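PDB 5JP6: putative polysaccharide deacetylase from Bdellovibrio bacteriovorus HD100, which probably removes acetyl groups from peptidoglycan as a zinc-binding carbohydrate esterase of family CE-4. Local coordinates for residues 222-227 against 263-268; 200-205 against 212-217; 256-261 against 373-378; 216-221 against 269-274. The protein carries 1 engineered substitution. All coordinates share one frame; numbering follows the deposited sequence.

Contact 1: residues 222-227 against 263-268; sequences HVIGSH and QAVFDV. With ZN (zinc ion), chain B.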
loop_
_atom_site.group_PDB
_atom_site.type_symbol
_atom_site.label_atom_id
_atom_site.label_comp_id
_atom_site.label_asym_id
_atom_site.label_seq_id
_atom_site.Cartn_x
_atom_site.Cartn_y
_atom_site.Cartn_z
ATOM N N HIS A 222 -12.023 10.136 -1.899
ATOM C CA HIS A 222 -10.959 9.585 -2.713
ATOM C C HIS A 222 -11.512 8.638 -3.781
ATOM O O HIS A 222 -12.634 8.136 -3.683
ATOM C CB HIS A 222 -9.957 8.871 -1.819
ATOM C CG HIS A 222 -9.393 9.744 -0.753
ATOM N ND1 HIS A 222 -8.591 10.826 -1.015
ATOM C CD2 HIS A 222 -9.565 9.710 0.586
ATOM C CE1 HIS A 222 -8.271 11.413 0.129
ATOM N NE2 HIS A 222 -8.841 10.742 1.112
ATOM N N VAL A 223 -10.700 8.414 -4.793
ATOM C CA VAL A 223 -10.971 7.399 -5.817
ATOM C C VAL A 223 -10.550 6.045 -5.261
ATOM O O VAL A 223 -9.499 5.920 -4.632
ATOM C CB VAL A 223 -10.305 7.751 -7.163
ATOM C CG1 VAL A 223 -10.193 6.531 -8.043
ATOM C CG2 VAL A 223 -11.074 8.868 -7.828
ATOM N N ILE A 224 -11.389 5.033 -5.474
ATOM C CA ILE A 224 -11.113 3.679 -5.026
ATOM C C ILE A 224 -11.364 2.681 -6.150
ATOM O O ILE A 224 -12.494 2.487 -6.559
ATOM C CB ILE A 224 -11.927 3.290 -3.795
ATOM C CG1 ILE A 224 -11.819 4.344 -2.702
ATOM C CG2 ILE A 224 -11.491 1.909 -3.284
ATOM C CD1 ILE A 224 -12.752 4.064 -1.530
ATOM N N GLY A 225 -10.263 2.077 -6.620
ATOM C CA GLY A 225 -10.292 0.950 -7.530
ATOM C C GLY A 225 -9.648 -0.248 -6.882
ATOM O O GLY A 225 -9.708 -0.420 -5.667
ATOM N N SER A 226 -9.003 -1.085 -7.688
ATOM C CA SER A 226 -8.428 -2.320 -7.159
ATOM C C SER A 226 -7.050 -2.648 -7.729
ATOM O O SER A 226 -6.672 -2.122 -8.746
ATOM C CB SER A 226 -9.428 -3.471 -7.319
ATOM O OG SER A 226 -9.530 -3.906 -8.652
ATOM N N HIS A 227 -6.320 -3.493 -6.984
ATOM C CA HIS A 227 -4.989 -3.972 -7.324
ATOM C C HIS A 227 -5.039 -5.470 -7.075
ATOM O O HIS A 227 -5.324 -5.895 -5.969
ATOM C CB HIS A 227 -3.888 -3.329 -6.486
ATOM C CG HIS A 227 -2.511 -3.802 -6.769
ATOM N ND1 HIS A 227 -1.986 -3.867 -8.029
ATOM C CD2 HIS A 227 -1.493 -4.167 -5.925
ATOM C CE1 HIS A 227 -0.738 -4.321 -7.969
ATOM N NE2 HIS A 227 -0.423 -4.517 -6.719
ATOM N N GLN A 263 -14.883 -6.574 -7.192
ATOM C CA GLN A 263 -16.079 -7.048 -6.532
ATOM C C GLN A 263 -16.040 -6.774 -5.013
ATOM O O GLN A 263 -17.058 -6.424 -4.425
ATOM C CB GLN A 263 -16.275 -8.533 -6.805
ATOM C CG GLN A 263 -17.596 -9.049 -6.320
ATOM C CD GLN A 263 -18.770 -8.644 -7.216
ATOM O OE1 GLN A 263 -18.733 -8.811 -8.425
ATOM N NE2 GLN A 263 -19.829 -8.128 -6.604
ATOM N N ALA A 264 -14.872 -6.972 -4.393
ATOM C CA ALA A 264 -14.765 -6.774 -2.938
ATOM C C ALA A 264 -15.093 -5.319 -2.594
ATOM O O ALA A 264 -15.803 -5.040 -1.628
ATOM C CB ALA A 264 -13.403 -7.155 -2.424
ATOM N N VAL A 265 -14.529 -4.383 -3.370
ATOM C CA VAL A 265 -14.804 -2.969 -3.124
ATOM C C VAL A 265 -16.301 -2.674 -3.299
ATOM O O VAL A 265 -16.933 -2.020 -2.458
ATOM C CB VAL A 265 -13.963 -2.063 -4.032
ATOM C CG1 VAL A 265 -14.397 -0.613 -3.909
ATOM C CG2 VAL A 265 -12.464 -2.211 -3.725
ATOM N N PHE A 266 -16.840 -3.139 -4.404
ATOM C CA PHE A 266 -18.257 -2.953 -4.727
ATOM C C PHE A 266 -19.172 -3.514 -3.642
ATOM O O PHE A 266 -20.158 -2.886 -3.258
ATOM C CB PHE A 266 -18.576 -3.582 -6.056
ATOM C CG PHE A 266 -20.023 -3.491 -6.449
ATOM C CD1 PHE A 266 -20.541 -2.318 -6.932
ATOM C CD2 PHE A 266 -20.877 -4.563 -6.260
ATOM C CE1 PHE A 266 -21.876 -2.224 -7.288
ATOM C CE2 PHE A 266 -22.199 -4.473 -6.603
ATOM C CZ PHE A 266 -22.699 -3.293 -7.088
ATOM N N ASP A 267 -18.824 -4.697 -3.137
ATOM C CA ASP A 267 -19.633 -5.327 -2.096
ATOM C C ASP A 267 -19.709 -4.484 -0.818
ATOM O O ASP A 267 -20.728 -4.548 -0.105
ATOM C CB ASP A 267 -19.106 -6.710 -1.779
ATOM C CG ASP A 267 -19.371 -7.727 -2.869
ATOM O OD1 ASP A 267 -20.166 -7.462 -3.811
ATOM O OD2 ASP A 267 -18.735 -8.818 -2.790
ATOM N N VAL A 268 -18.656 -3.709 -0.533
ATOM C CA VAL A 268 -18.667 -2.828 0.652
ATOM C C VAL A 268 -19.384 -1.505 0.374
ATOM O O VAL A 268 -20.238 -1.063 1.164
ATOM C CB VAL A 268 -17.250 -2.571 1.177
ATOM C CG1 VAL A 268 -17.234 -1.565 2.334
ATOM C CG2 VAL A 268 -16.593 -3.890 1.629
HETATM ZN ZN ZN B . 0.624 -4.158 -4.984
#

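Contact 2: residues 200-205 against 212-217; sequences FFATGK and EALKRV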
loop_
_atom_site.group_PDB
_atom_site.type_symbol
_atom_site.label_atom_id
_atom_site.label_comp_id
_atom_site.label_asym_id
_atom_site.label_seq_id
_atom_site.Cartn_x
_atom_site.Cartn_y
_atom_site.Cartn_z
ATOM N N PHE A 200 -6.866 5.099 -4.423
ATOM C CA PHE A 200 -6.541 3.881 -3.705
ATOM C C PHE A 200 -6.867 2.668 -4.549
ATOM O O PHE A 200 -7.996 2.509 -5.008
ATOM C CB PHE A 200 -7.295 3.814 -2.369
ATOM C CG PHE A 200 -6.868 4.853 -1.373
ATOM C CD1 PHE A 200 -7.252 6.165 -1.507
ATOM C CD2 PHE A 200 -6.024 4.510 -0.309
ATOM C CE1 PHE A 200 -6.819 7.141 -0.603
ATOM C CE2 PHE A 200 -5.601 5.468 0.590
ATOM C CZ PHE A 200 -5.990 6.787 0.440
ATOM N N PHE A 201 -5.854 1.839 -4.770
ATOM C CA PHE A 201 -6.007 0.589 -5.496
ATOM C C PHE A 201 -5.986 -0.529 -4.452
ATOM O O PHE A 201 -4.955 -1.069 -4.081
ATOM C CB PHE A 201 -4.931 0.429 -6.571
ATOM C CG PHE A 201 -5.011 1.474 -7.645
ATOM C CD1 PHE A 201 -4.346 2.679 -7.493
ATOM C CD2 PHE A 201 -5.748 1.270 -8.795
ATOM C CE1 PHE A 201 -4.430 3.665 -8.457
ATOM C CE2 PHE A 201 -5.826 2.254 -9.774
ATOM C CZ PHE A 201 -5.175 3.454 -9.602
ATOM N N ALA A 202 -7.180 -0.827 -3.963
ATOM C CA ALA A 202 -7.358 -1.722 -2.839
ATOM C C ALA A 202 -7.248 -3.164 -3.276
ATOM O O ALA A 202 -7.561 -3.483 -4.415
ATOM C CB ALA A 202 -8.727 -1.467 -2.214
ATOM N N THR A 203 -6.829 -4.047 -2.370
ATOM C CA THR A 203 -6.836 -5.439 -2.712
ATOM C C THR A 203 -7.951 -6.155 -1.947
ATOM O O THR A 203 -8.336 -5.740 -0.830
ATOM C CB THR A 203 -5.446 -6.015 -2.425
ATOM O OG1 THR A 203 -5.177 -7.100 -3.309
ATOM C CG2 THR A 203 -5.332 -6.316 -0.896
ATOM N N GLY A 204 -8.487 -7.208 -2.568
ATOM C CA GLY A 204 -9.602 -7.943 -1.996
ATOM C C GLY A 204 -9.391 -8.395 -0.565
ATOM O O GLY A 204 -10.288 -8.235 0.270
ATOM N N LYS A 205 -8.212 -8.948 -0.277
ATOM C CA LYS A 205 -7.936 -9.448 1.042
ATOM C C LYS A 205 -8.030 -8.316 2.096
ATOM O O LYS A 205 -8.613 -8.499 3.153
ATOM C CB LYS A 205 -6.553 -10.138 1.088
ATOM C CG LYS A 205 -6.191 -10.729 2.435
ATOM C CD LYS A 205 -4.819 -11.440 2.392
ATOM C CE LYS A 205 -4.520 -12.125 3.718
ATOM N NZ LYS A 205 -4.454 -11.174 4.847
ATOM N N GLU A 212 -14.699 -1.307 7.221
ATOM C CA GLU A 212 -15.014 -0.000 7.802
ATOM C C GLU A 212 -13.969 1.033 7.429
ATOM O O GLU A 212 -14.311 2.183 7.139
ATOM C CB GLU A 212 -15.196 -0.090 9.325
ATOM C CG GLU A 212 -16.362 -0.974 9.688
ATOM C CD GLU A 212 -17.677 -0.433 9.114
ATOM O OE1 GLU A 212 -17.955 0.809 9.217
ATOM O OE2 GLU A 212 -18.450 -1.240 8.564
ATOM N N ALA A 213 -12.699 0.607 7.398
ATOM C CA ALA A 213 -11.641 1.485 6.935
ATOM C C ALA A 213 -11.876 1.887 5.483
ATOM O O ALA A 213 -11.701 3.050 5.135
ATOM C CB ALA A 213 -10.267 0.844 7.111
ATOM N N LEU A 214 -12.323 0.946 4.650
ATOM C CA LEU A 214 -12.601 1.283 3.257
ATOM C C LEU A 214 -13.717 2.353 3.172
ATOM O O LEU A 214 -13.646 3.280 2.368
ATOM C CB LEU A 214 -12.959 0.054 2.433
ATOM C CG LEU A 214 -12.995 0.301 0.927
ATOM C CD1 LEU A 214 -11.586 0.466 0.369
ATOM C CD2 LEU A 214 -13.739 -0.839 0.231
ATOM N N LYS A 215 -14.753 2.186 3.997
ATOM C CA LYS A 215 -15.805 3.177 4.035
ATOM C C LYS A 215 -15.292 4.572 4.417
ATOM O O LYS A 215 -15.785 5.574 3.897
ATOM C CB LYS A 215 -16.924 2.736 4.939
ATOM C CG LYS A 215 -17.692 1.501 4.449
ATOM C CD LYS A 215 -18.844 1.179 5.384
ATOM C CE LYS A 215 -19.526 -0.089 4.926
ATOM N NZ LYS A 215 -20.687 -0.372 5.800
ATOM N N ARG A 216 -14.320 4.650 5.329
ATOM C CA ARG A 216 -13.735 5.953 5.666
ATOM C C ARG A 216 -12.956 6.534 4.523
ATOM O O ARG A 216 -13.001 7.747 4.325
ATOM C CB ARG A 216 -12.872 5.866 6.924
ATOM C CG ARG A 216 -13.716 5.449 8.166
ATOM C CD ARG A 216 -12.909 5.520 9.462
ATOM N NE ARG A 216 -11.890 4.486 9.604
ATOM C CZ ARG A 216 -12.110 3.292 10.125
ATOM N NH1 ARG A 216 -13.338 2.948 10.493
ATOM N NH2 ARG A 216 -11.119 2.417 10.261
ATOM N N VAL A 217 -12.245 5.699 3.760
ATOM C CA VAL A 217 -11.560 6.199 2.560
ATOM C C VAL A 217 -12.614 6.806 1.617
ATOM O O VAL A 217 -12.434 7.924 1.128
ATOM C CB VAL A 217 -10.768 5.091 1.821
ATOM C CG1 VAL A 217 -10.166 5.606 0.520
ATOM C CG2 VAL A 217 -9.697 4.450 2.709
#

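Contact 3: residues 256-261 against 373-378; sequences AEVRGG and SKLVKR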
loop_
_atom_site.group_PDB
_atom_site.type_symbol
_atom_site.label_atom_id
_atom_site.label_comp_id
_atom_site.label_asym_id
_atom_site.label_seq_id
_atom_site.Cartn_x
_atom_site.Cartn_y
_atom_site.Cartn_z
ATOM N N ALA A 256 -10.157 -13.496 -13.294
ATOM C CA ALA A 256 -10.884 -13.672 -12.054
ATOM C C ALA A 256 -10.269 -12.865 -10.901
ATOM O O ALA A 256 -11.011 -12.324 -10.051
ATOM C CB ALA A 256 -10.980 -15.141 -11.714
ATOM N N GLU A 257 -8.936 -12.746 -10.883
ATOM C CA GLU A 257 -8.209 -11.940 -9.882
ATOM C C GLU A 257 -8.558 -10.441 -10.096
ATOM O O GLU A 257 -8.781 -9.684 -9.142
ATOM C CB GLU A 257 -6.682 -12.165 -9.949
ATOM C CG GLU A 257 -6.281 -13.486 -9.340
ATOM C CD GLU A 257 -6.145 -13.425 -7.841
ATOM O OE1 GLU A 257 -6.586 -12.424 -7.195
ATOM O OE2 GLU A 257 -5.565 -14.365 -7.292
ATOM N N VAL A 258 -8.610 -10.011 -11.358
ATOM C CA VAL A 258 -8.995 -8.635 -11.655
ATOM C C VAL A 258 -10.403 -8.340 -11.137
ATOM O O VAL A 258 -10.617 -7.336 -10.452
ATOM C CB VAL A 258 -8.913 -8.335 -13.164
ATOM C CG1 VAL A 258 -9.440 -6.946 -13.481
ATOM C CG2 VAL A 258 -7.462 -8.461 -13.674
ATOM N N ARG A 259 -11.355 -9.216 -11.455
ATOM C CA ARG A 259 -12.751 -9.085 -10.987
ATOM C C ARG A 259 -12.882 -9.118 -9.497
ATOM O O ARG A 259 -13.656 -8.378 -8.904
ATOM C CB ARG A 259 -13.593 -10.246 -11.468
ATOM C CG ARG A 259 -13.961 -10.156 -12.914
ATOM C CD ARG A 259 -15.166 -11.002 -13.237
ATOM N NE ARG A 259 -15.724 -10.559 -14.497
ATOM C CZ ARG A 259 -15.200 -10.880 -15.685
ATOM N NH1 ARG A 259 -14.122 -11.648 -15.698
ATOM N NH2 ARG A 259 -15.737 -10.430 -16.835
ATOM N N GLY A 260 -12.130 -10.019 -8.857
ATOM C CA GLY A 260 -12.336 -10.236 -7.428
ATOM C C GLY A 260 -12.080 -9.042 -6.531
ATOM O O GLY A 260 -12.843 -8.796 -5.581
ATOM N N GLY A 261 -11.016 -8.286 -6.788
ATOM C CA GLY A 261 -10.735 -7.087 -5.979
ATOM C C GLY A 261 -11.800 -5.996 -6.225
ATOM O O GLY A 261 -12.258 -5.326 -5.315
ATOM N N SER A 373 -19.727 -1.008 -13.051
ATOM C CA SER A 373 -18.500 -1.670 -13.459
ATOM C C SER A 373 -18.797 -2.974 -14.221
ATOM O O SER A 373 -19.548 -3.830 -13.756
ATOM C CB SER A 373 -17.658 -2.056 -12.256
ATOM O OG SER A 373 -16.499 -2.775 -12.666
ATOM N N LYS A 374 -18.120 -3.120 -15.362
ATOM C CA LYS A 374 -18.183 -4.369 -16.133
ATOM C C LYS A 374 -17.397 -5.532 -15.498
ATOM O O LYS A 374 -17.423 -6.649 -16.028
ATOM C CB LYS A 374 -17.755 -4.117 -17.572
ATOM C CG LYS A 374 -18.706 -3.195 -18.315
ATOM C CD LYS A 374 -18.170 -2.840 -19.700
ATOM C CE LYS A 374 -19.128 -2.018 -20.477
ATOM N NZ LYS A 374 -18.549 -1.616 -21.758
ATOM N N LEU A 375 -16.714 -5.242 -14.382
ATOM C CA LEU A 375 -15.949 -6.233 -13.646
ATOM C C LEU A 375 -16.713 -6.811 -12.461
ATOM O O LEU A 375 -16.207 -7.691 -11.782
ATOM C CB LEU A 375 -14.624 -5.626 -13.167
ATOM C CG LEU A 375 -13.664 -5.189 -14.247
ATOM C CD1 LEU A 375 -12.469 -4.469 -13.672
ATOM C CD2 LEU A 375 -13.201 -6.381 -15.104
ATOM N N VAL A 376 -17.912 -6.289 -12.193
ATOM C CA VAL A 376 -18.649 -6.744 -11.042
ATOM C C VAL A 376 -20.000 -7.345 -11.417
ATOM O O VAL A 376 -20.591 -6.978 -12.444
ATOM C CB VAL A 376 -18.854 -5.659 -9.984
ATOM C CG1 VAL A 376 -17.563 -4.933 -9.622
ATOM C CG2 VAL A 376 -19.926 -4.733 -10.346
ATOM N N LYS A 377 -20.476 -8.252 -10.553
ATOM C CA LYS A 377 -21.821 -8.817 -10.606
ATOM C C LYS A 377 -22.705 -8.068 -9.604
ATOM O O LYS A 377 -22.343 -7.894 -8.428
ATOM C CB LYS A 377 -21.772 -10.264 -10.196
ATOM C CG LYS A 377 -20.965 -11.144 -11.083
ATOM C CD LYS A 377 -21.082 -12.624 -10.658
ATOM C CE LYS A 377 -22.463 -13.223 -10.889
ATOM N NZ LYS A 377 -22.452 -14.719 -10.820
ATOM N N ARG A 378 -23.825 -7.564 -10.085
ATOM C CA ARG A 378 -24.764 -6.846 -9.241
ATOM C C ARG A 378 -25.450 -7.779 -8.268
ATOM O O ARG A 378 -25.463 -8.990 -8.465
ATOM C CB ARG A 378 -25.824 -6.164 -10.097
ATOM C CG ARG A 378 -25.294 -5.233 -11.186
ATOM C CD ARG A 378 -26.478 -4.505 -11.838
ATOM N NE ARG A 378 -26.130 -3.831 -13.094
ATOM C CZ ARG A 378 -25.696 -2.572 -13.196
ATOM N NH1 ARG A 378 -25.526 -1.800 -12.095
ATOM N NH2 ARG A 378 -25.422 -2.078 -14.420
#

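Contact 4: residues 216-221 against 269-274; sequences RVAADG and LGWVDP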
loop_
_atom_site.group_PDB
_atom_site.type_symbol
_atom_site.label_atom_id
_atom_site.label_comp_id
_atom_site.label_asym_id
_atom_site.label_seq_id
_atom_site.Cartn_x
_atom_site.Cartn_y
_atom_site.Cartn_z
ATOM N N ARG A 216 -14.320 4.650 5.329
ATOM C CA ARG A 216 -13.735 5.953 5.666
ATOM C C ARG A 216 -12.956 6.534 4.523
ATOM O O ARG A 216 -13.001 7.747 4.325
ATOM C CB ARG A 216 -12.872 5.866 6.924
ATOM C CG ARG A 216 -13.716 5.449 8.166
ATOM C CD ARG A 216 -12.909 5.520 9.462
ATOM N NE ARG A 216 -11.890 4.486 9.604
ATOM C CZ ARG A 216 -12.110 3.292 10.125
ATOM N NH1 ARG A 216 -13.338 2.948 10.493
ATOM N NH2 ARG A 216 -11.119 2.417 10.261
ATOM N N VAL A 217 -12.245 5.699 3.760
ATOM C CA VAL A 217 -11.560 6.199 2.560
ATOM C C VAL A 217 -12.614 6.806 1.617
ATOM O O VAL A 217 -12.434 7.924 1.128
ATOM C CB VAL A 217 -10.768 5.091 1.821
ATOM C CG1 VAL A 217 -10.166 5.606 0.520
ATOM C CG2 VAL A 217 -9.697 4.450 2.709
ATOM N N ALA A 218 -13.698 6.066 1.373
ATOM C CA ALA A 218 -14.767 6.510 0.469
ATOM C C ALA A 218 -15.362 7.863 0.942
ATOM O O ALA A 218 -15.580 8.787 0.146
ATOM C CB ALA A 218 -15.846 5.467 0.325
ATOM N N ALA A 219 -15.624 7.967 2.246
ATOM C CA ALA A 219 -16.283 9.138 2.784
ATOM C C ALA A 219 -15.420 10.416 2.648
ATOM O O ALA A 219 -15.962 11.516 2.696
ATOM C CB ALA A 219 -16.679 8.904 4.219
ATOM N N ASP A 220 -14.102 10.241 2.508
ATOM C CA ASP A 220 -13.169 11.351 2.401
ATOM C C ASP A 220 -12.983 11.809 0.948
ATOM O O ASP A 220 -12.177 12.692 0.699
ATOM C CB ASP A 220 -11.819 11.062 3.092
ATOM C CG ASP A 220 -11.848 11.286 4.618
ATOM O OD1 ASP A 220 -12.954 11.559 5.192
ATOM O OD2 ASP A 220 -10.757 11.140 5.224
ATOM N N GLY A 221 -13.730 11.231 -0.002
ATOM C CA GLY A 221 -13.769 11.737 -1.387
ATOM C C GLY A 221 -12.720 11.181 -2.330
ATOM O O GLY A 221 -12.587 11.640 -3.455
ATOM N N LEU A 269 -19.048 -0.876 -0.753
ATOM C CA LEU A 269 -19.427 0.505 -1.009
ATOM C C LEU A 269 -20.664 0.704 -1.880
ATOM O O LEU A 269 -21.283 1.776 -1.811
ATOM C CB LEU A 269 -18.283 1.238 -1.712
ATOM C CG LEU A 269 -16.956 1.299 -0.975
ATOM C CD1 LEU A 269 -15.924 1.984 -1.839
ATOM C CD2 LEU A 269 -17.096 2.010 0.367
ATOM N N GLY A 270 -21.004 -0.295 -2.701
ATOM C CA GLY A 270 -22.023 -0.116 -3.700
ATOM C C GLY A 270 -21.514 0.544 -4.967
ATOM O O GLY A 270 -22.269 0.851 -5.887
ATOM N N TRP A 271 -20.201 0.727 -5.035
ATOM C CA TRP A 271 -19.546 1.236 -6.218
ATOM C C TRP A 271 -18.064 0.878 -6.141
ATOM O O TRP A 271 -17.563 0.479 -5.100
ATOM C CB TRP A 271 -19.731 2.740 -6.350
ATOM C CG TRP A 271 -19.277 3.551 -5.155
ATOM C CD1 TRP A 271 -20.057 4.046 -4.164
ATOM C CD2 TRP A 271 -17.960 4.029 -4.897
ATOM N NE1 TRP A 271 -19.314 4.795 -3.267
ATOM C CE2 TRP A 271 -18.008 4.803 -3.703
ATOM C CE3 TRP A 271 -16.739 3.908 -5.571
ATOM C CZ2 TRP A 271 -16.877 5.465 -3.188
ATOM C CZ3 TRP A 271 -15.618 4.518 -5.047
ATOM C CH2 TRP A 271 -15.685 5.282 -3.853
ATOM N N VAL A 272 -17.405 1.017 -7.292
ATOM C CA VAL A 272 -15.985 0.853 -7.432
ATOM C C VAL A 272 -15.571 1.655 -8.649
ATOM O O VAL A 272 -16.164 1.515 -9.724
ATOM C CB VAL A 272 -15.539 -0.616 -7.535
ATOM C CG1 VAL A 272 -16.247 -1.392 -8.658
ATOM C CG2 VAL A 272 -14.017 -0.675 -7.656
ATOM N N ASP A 273 -14.595 2.549 -8.490
ATOM C CA ASP A 273 -14.183 3.355 -9.631
ATOM C C ASP A 273 -13.554 2.486 -10.709
ATOM O O ASP A 273 -12.924 1.445 -10.410
ATOM C CB ASP A 273 -13.188 4.435 -9.182
ATOM C CG ASP A 273 -13.875 5.569 -8.453
ATOM O OD1 ASP A 273 -14.774 6.220 -9.088
ATOM O OD2 ASP A 273 -13.530 5.839 -7.292
ATOM N N PRO A 274 -13.663 2.946 -11.970
ATOM C CA PRO A 274 -13.180 2.128 -13.113
ATOM C C PRO A 274 -11.687 2.299 -13.311
ATOM O O PRO A 274 -11.250 2.725 -14.372
ATOM C CB PRO A 274 -14.005 2.663 -14.283
ATOM C CG PRO A 274 -14.235 4.107 -13.909
ATOM C CD PRO A 274 -14.512 4.056 -12.432
#

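Contact 1: residues 222-227 against 263-268
Val265 meets Ile224 and the Gly225 carbonyl with methyl groups, and no ring lies between the segments. The flat group here is the imidazole of His227, farther along the same strand. Its NE2 binds the zinc ion at 2.1 Å, beside Asp177 and Tyr280. Its ND1 is hydrogen-bonded to the backbone O of Arg277, so both ring nitrogens have partners. The ring also meets that of Tyr280, with the two planes at about 35°.

Strand 223-227 carries this histidine, and helix 251-269 packs against the strand. Within 263-268, Val265 makes the contact. Its CG1 stands 3.9 Å from CG2 of Ile224, and the two side chains meet at a slant. With CG1 of Ile224 beside the backbone N (chi1 -50°), CG2 is the branch set anti to that N, and it is the one that meets Val265. The other methyl of Val265, CG2, comes to 3.8 Å from Gly225 O. Just before this helix segment, His262 ND1 is the hydrogen-bond partner of Ser226 OG.

Beyond the strand, Gln263 NE2 bonds to Asp267 OD1 at 2.9 Å along the outer side of the helix. The contact itself is apolar and buried; the metal chemistry lies at His227, the far end of the strand.

Contact 2: residues 200-205 against 212-217
Val217 and Phe200 make the aromatic part of this contact, a CH-pi interaction. CG1 of Val217 sits over one face of the Phe200 ring, 3.9 Å from its centroid and 22° off the ring normal. It is offset toward the rim, and its closest ring atom is CD1 at 3.6 Å. The Phe200 ring is carried beside its own backbone N (chi1 -67°), which turns it to the helix. Leu188 of helix 183-193 also touches both side chains, and His222 meets the Phe200 ring edge-to-face.

The second kind is apolar packing. CD1 of Leu214 comes to 4.3 Å from CB of Ala202. The leucine leaves the helix at an angle, and only its end draws near the strand. Leu214 and Val217 are three residues apart, so they lie on one side of helix 211-219.

Charged groups stay off the interface. Lys215 NZ and Glu212 OE2 form a long salt bridge of 3.7 Å on the outer side of the helix. Arg216 lays one guanidinium face over Glu212 O and Ala213 CA, and its NE forms a salt bridge with Asp185.

Strand 199-202 runs parallel to its neighbour 223-227, and helices 204-209 and 211-219 lie between them in the chain. This is a beta-alpha-beta crossover, the repeating element of the beta/alpha barrel known from NodB-type deacetylases.

Contact 3: residues 256-261 against 373-378
Leu375 sits in a type I beta turn, Ser373 to Val376, that packs on Val258 and Arg259 of helix 251-269. The turn belongs to the C-terminal segment that follows strand 358-364. An ST turn overlaps it: Leu375 N donates to Ser373 OG at 3.0 Å with an N-H...O angle of 157°. The backbone bond from Val376 N to Ser373 O is weak, and the Ser373 hydroxyl adds a second bond within the turn.

The apolar part is a leucine-valine pair. CD1 of Leu375 lies 3.9 Å from CG1 of Val258, and CD2 is only slightly farther from the same methyl. Phe290 of helix 285-293 touches both side chains and Arg259 as well.

Arg259 runs its aliphatic chain past the turn backbone. CG stands 3.5 Å from Leu375 O, and CB and CD are also near that oxygen. The chain is extended from CG to NE, and the guanidinium lies obliquely near the carbonyls of Leu375 and Lys374, without a hydrogen bond. NH2 remains 4.2 Å from Lys374 O. The arginine is deposited in two conformers and touches a crystal neighbour, so its outer end is less certain.

One turn further along the helix, Gln263 OE1 accepts from Lys377 N. Between the two segments themselves the contact is apolar packing of Leu375 with Val258 and with the aliphatic part of Arg259.

Contact 4: residues 216-221 against 269-274
Trp271 and Ala218 meet where the ends of two helices come together in the beta/alpha fold. Helix 211-219 closes in a Schellman motif at Gly221, and helix 251-269 ends at Leu269. Gly270 and Gly221 both have positive phi. In the motif, Gly221 N bonds to Ala218 O at 3.1 Å.

The tryptophan can be followed outward from CB. Its CG lies between the backbone N and the carbonyl carbon (chi1 56°). This folds the indole back past the loop toward the end of helix 211-219. Asp273 N lies in the ring plane, at the edge beside CE3. Over one face lies CD1 of Leu269, 3.7 Å above the plane and offset toward the rim. On the six-membered ring, CZ2 comes to 3.7 Å from Ala218 CB, and CH2 lies 4.2 Å from it. The methyl approaches the ring obliquely. Lys370, outside both segments, makes a cation-pi contact with the indole.

Ala218 thus touches Leu269 at the helix end and Trp271 in the loop. Its CB points toward them, and Ile224 of the next strand touches it too. Asp273 turns to that strand, where its OD2 bonds to Ile224 N.

The two segments share no hydrogen bond. Leu269 completes the contact from the helix end. Its CD1 is 4.1 Å from the alanine methyl, and its CD2 is closer, 3.7 Å from Ala218 CB.

Contacts 1 and 2 are buried and lie on neighbouring parallel strands, 223-227 and 199-202; their centres are about 6 Å apart. Contact 4 is at the surface and contact 3 is partly buried, with its centre about 20 Å from that of the chain. Contacts 2 and 4 share helix 211-219, while contacts 1 and 3 share helix 251-269. Methyl packing runs through all four. Contact 2 adds a CH-pi face, contact 3 an arginine beside backbone carbonyls, and contact 4 an indole. Contact 1 alone includes a zinc ligand. Contacts 3 and 4 touch through Val272, packed on Ser373 and Val376.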